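Local coordinates for protein probable enoyl-CoA hydratase/isomerase (Pseudomonas aeruginosa PAO1, PDB 5YLO) that probably acts as a delta3,delta2-enoyl-CoA isomerase of the crotonase family, shifting double bonds in unsaturated fatty acyl-CoA for beta-oxidation, at residues Ala135-Gly139 and Met140-Pro144; Phe210-Thr213 and Lys214-Leu217. All blocks are in the same frame, centred on the assembly; numbering follows the deposited sequence.

Interaction 1 (Ala135-Gly139 and Met140-Pro144)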
# COMPACT_ATOMS: atom_id res chain seq x y z
N ALA A 135 -17.71 6.13 7.73
CA ALA A 135 -16.77 5.62 8.71
C ALA A 135 -16.33 6.75 9.63
O ALA A 135 -16.25 7.91 9.22
CB ALA A 135 -15.53 4.99 8.06
N GLY A 136 -16.04 6.40 10.87
CA GLY A 136 -15.50 7.37 11.80
C GLY A 136 -16.51 8.44 12.13
O GLY A 136 -17.61 8.15 12.62
N TYR A 137 -16.16 9.69 11.84
CA TYR A 137 -17.05 10.81 12.11
C TYR A 137 -18.22 10.80 11.13
O TYR A 137 -18.02 10.82 9.91
CB TYR A 137 -16.27 12.12 12.01
CG TYR A 137 -17.06 13.37 12.33
CD1 TYR A 137 -17.92 13.42 13.42
CD2 TYR A 137 -16.91 14.52 11.57
CE1 TYR A 137 -18.63 14.57 13.72
CE2 TYR A 137 -17.61 15.68 11.86
CZ TYR A 137 -18.47 15.70 12.94
OH TYR A 137 -19.17 16.84 13.24
N THR A 138 -19.45 10.76 11.66
CA THR A 138 -20.66 10.78 10.84
C THR A 138 -21.31 12.15 10.78
O THR A 138 -22.07 12.42 9.85
CB THR A 138 -21.66 9.74 11.38
OG1 THR A 138 -21.02 8.47 11.46
CG2 THR A 138 -22.87 9.62 10.46
N GLY A 139 -21.00 13.03 11.73
CA GLY A 139 -21.64 14.33 11.79
C GLY A 139 -22.44 14.41 13.07
O GLY A 139 -22.48 15.44 13.75
N MET A 140 -23.07 13.29 13.41
CA MET A 140 -23.84 13.16 14.64
C MET A 140 -23.31 12.09 15.58
O MET A 140 -23.71 12.07 16.75
CB MET A 140 -25.31 12.84 14.30
CG MET A 140 -25.94 13.85 13.36
SD MET A 140 -25.94 15.53 14.02
CE MET A 140 -26.15 16.49 12.52
N ALA A 141 -22.41 11.22 15.12
CA ALA A 141 -21.84 10.17 15.96
C ALA A 141 -20.48 9.78 15.41
O ALA A 141 -20.08 10.22 14.33
CB ALA A 141 -22.77 8.95 16.05
N TYR A 142 -19.77 8.94 16.17
CA TYR A 142 -18.45 8.45 15.79
C TYR A 142 -18.44 6.94 15.93
O TYR A 142 -18.61 6.42 17.04
CB TYR A 142 -17.36 9.09 16.64
CG TYR A 142 -15.99 9.05 16.01
CD1 TYR A 142 -15.19 7.92 16.10
CD2 TYR A 142 -15.49 10.15 15.32
CE1 TYR A 142 -13.94 7.88 15.52
CE2 TYR A 142 -14.24 10.12 14.74
CZ TYR A 142 -13.47 8.98 14.84
OH TYR A 142 -12.22 8.95 14.26
N CYS A 143 -18.22 6.23 14.83
CA CYS A 143 -18.29 4.78 14.82
C CYS A 143 -17.04 4.17 15.42
O CYS A 143 -15.99 4.81 15.50
CB CYS A 143 -18.48 4.27 13.39
SG CYS A 143 -19.88 4.98 12.51
N PRO A 144 -17.13 2.92 15.89
CA PRO A 144 -15.92 2.19 16.30
C PRO A 144 -14.90 2.15 15.17
O PRO A 144 -15.22 1.79 14.03
CB PRO A 144 -16.44 0.79 16.64
CG PRO A 144 -17.92 0.91 16.77
CD PRO A 144 -18.37 2.28 16.37
O HOH W 1 -15.85 3.18 11.40

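Interaction 2 (Phe210-Thr213 and Lys214-Leu217)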
# COMPACT_ATOMS: atom_id res chain seq x y z
N PHE A 210 -6.34 -22.04 -2.60
CA PHE A 210 -6.72 -20.69 -2.17
C PHE A 210 -6.52 -20.53 -0.67
O PHE A 210 -6.07 -19.47 -0.20
CB PHE A 210 -8.17 -20.39 -2.54
CG PHE A 210 -8.46 -20.48 -4.02
CD1 PHE A 210 -7.44 -20.43 -4.96
CD2 PHE A 210 -9.77 -20.62 -4.47
CE1 PHE A 210 -7.72 -20.51 -6.32
CE2 PHE A 210 -10.05 -20.70 -5.82
CZ PHE A 210 -9.03 -20.65 -6.74
N ALA A 211 -6.82 -21.57 0.11
CA ALA A 211 -6.67 -21.49 1.56
C ALA A 211 -5.21 -21.29 1.94
O ALA A 211 -4.89 -20.42 2.77
CB ALA A 211 -7.23 -22.76 2.21
N GLN A 212 -4.31 -22.08 1.36
CA GLN A 212 -2.89 -21.89 1.62
C GLN A 212 -2.41 -20.53 1.12
O GLN A 212 -1.63 -19.86 1.80
CB GLN A 212 -2.08 -23.01 0.98
CG GLN A 212 -2.32 -24.38 1.58
CD GLN A 212 -1.49 -25.46 0.91
OE1 GLN A 212 -1.53 -25.63 -0.31
NE2 GLN A 212 -0.72 -26.19 1.71
N THR A 213 -2.87 -20.12 -0.06
CA THR A 213 -2.48 -18.82 -0.59
C THR A 213 -2.99 -17.68 0.28
O THR A 213 -2.27 -16.71 0.53
CB THR A 213 -3.00 -18.66 -2.03
OG1 THR A 213 -2.24 -19.51 -2.90
CG2 THR A 213 -2.89 -17.22 -2.49
N LYS A 214 -4.23 -17.80 0.77
CA LYS A 214 -4.78 -16.74 1.62
C LYS A 214 -4.02 -16.63 2.93
O LYS A 214 -3.84 -15.53 3.46
CB LYS A 214 -6.27 -17.00 1.87
CG LYS A 214 -6.96 -15.89 2.64
CD LYS A 214 -8.47 -16.06 2.64
CE LYS A 214 -9.14 -15.02 3.53
NZ LYS A 214 -10.63 -15.08 3.43
N ARG A 215 -3.55 -17.76 3.47
CA ARG A 215 -2.72 -17.72 4.67
C ARG A 215 -1.35 -17.10 4.38
O ARG A 215 -0.80 -16.41 5.24
CB ARG A 215 -2.56 -19.12 5.25
CG ARG A 215 -3.68 -19.55 6.19
CD ARG A 215 -3.36 -20.89 6.84
NE ARG A 215 -3.61 -22.01 5.94
CZ ARG A 215 -4.53 -22.94 6.15
NH1 ARG A 215 -5.27 -22.91 7.25
NH2 ARG A 215 -4.70 -23.93 5.28
N LEU A 216 -0.80 -17.34 3.19
CA LEU A 216 0.50 -16.78 2.86
C LEU A 216 0.42 -15.28 2.65
O LEU A 216 1.32 -14.54 3.07
CB LEU A 216 1.07 -17.48 1.62
CG LEU A 216 1.57 -18.90 1.83
CD1 LEU A 216 1.81 -19.58 0.49
CD2 LEU A 216 2.85 -18.90 2.66
N LEU A 217 -0.64 -14.81 1.98
CA LEU A 217 -0.84 -13.38 1.81
C LEU A 217 -0.87 -12.68 3.17
O LEU A 217 -0.21 -11.65 3.37
CB LEU A 217 -2.15 -13.11 1.06
CG LEU A 217 -2.24 -13.48 -0.42
CD1 LEU A 217 -3.70 -13.59 -0.83
CD2 LEU A 217 -1.53 -12.45 -1.27

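Interaction 1 (Ala135-Gly139 and Met140-Pro144)
The Tyr-142 ring lies flat over the backbone of Gly-136. CA of Gly-136 sits 4.0 Å from the ring centroid and only 13° off the ring normal, a CH-pi contact, and the carbonyl carbon of Gly-136 also lies above the same plane. A chi1 of -158° turns CG of Tyr-142 away from its amide nitrogen, and the ring reaches across to the opposing arm of the loop, where CE2 comes 3.5 Å from Tyr-137 N. Its CD2 meets Tyr-137 CB at 3.9 Å, whereas the Tyr-137 ring itself turns toward the bend and has Gly-139 N above one face, displaced toward the rim.

The chain itself doubles back as a tight hairpin-like loop: the end-to-end directions of 136-139 and 140-143 are 172° apart, with a single beta bridge, Tyr-137 to Tyr-142. Thr-138 N donates to Ala-141 O at 2.8 Å, and Cys-143 N donates to Gly-136 O at 3.0 Å. Thr-138 and Cys-143 both point toward the opposing arm, and SG of Cys-143 lies 3.8 Å from OG1 of Thr-138. A water joins Gly-136 N to Pro-144 O at the open end of the loop.

The Tyr-142 hydroxyl hydrogen-bonds Thr-213 OG1 of a neighbouring subunit; held at both its face and its polar end, the ring is probably limited in its rotation.

Interaction 2 (Phe210-Thr213 and Lys214-Leu217)
Helix 207-220, in the C-terminal helical region of this crotonase-family protein, supplies both segments, and its i to i+4 backbone bonds join them. Lys-214 N donates to Phe-210 O at 2.7 Å and Arg-215 N to Ala-211 O at 3.1 Å; Leu-216 N to Gln-212 O and Leu-217 N to Thr-213 O continue the series. Along one flank Thr-213 and Leu-217 cross obliquely, CG2 of the threonine 4.1 Å from CD1 of the leucine.

This flank is a subunit interface of the trimer. Thr-213 OG1 has two acceptors within hydrogen-bonding distance, Ala-209 O one turn earlier in the helix and Asp-145 OD2 of a neighbouring subunit, which probably share or compete for its single proton. The Phe-210 ring meets Phe-166 of that subunit with the planes about 35° apart.

CB of Lys-214 rests 3.2 Å from Phe-210 O. A chi1 of -175° swings the lysine chain away from its own amide nitrogen, and beyond CG it runs extended, carrying NZ to a salt bridge with Asp-123 OD2 of the same chain and a hydrogen bond to Leu-99 O. On the exposed side Arg-215 bends at chi3 (-78°), folding its guanidinium back along the preceding turn, where NH2 approaches Ala-211 CB at 4.1 Å.

Interaction 1 comes first along the chain, in the loop between strand 132-134 and helix 146-156; interaction 2 follows on helix 207-220. Within one subunit they lie on opposite sides of the chain's centre, with their own centres 34 Å apart and nearest atoms about 20 Å apart, so they do not touch. They share neither a helix nor a sheet, although both belong to the same crotonase-type chain. The assembly of three chains brings them together: Tyr-142 of one subunit meets Thr-213 and Phe-210 of another. Each subunit thus contributes a loop on one side and a helix on the other to pairing between neighbours in the trimer.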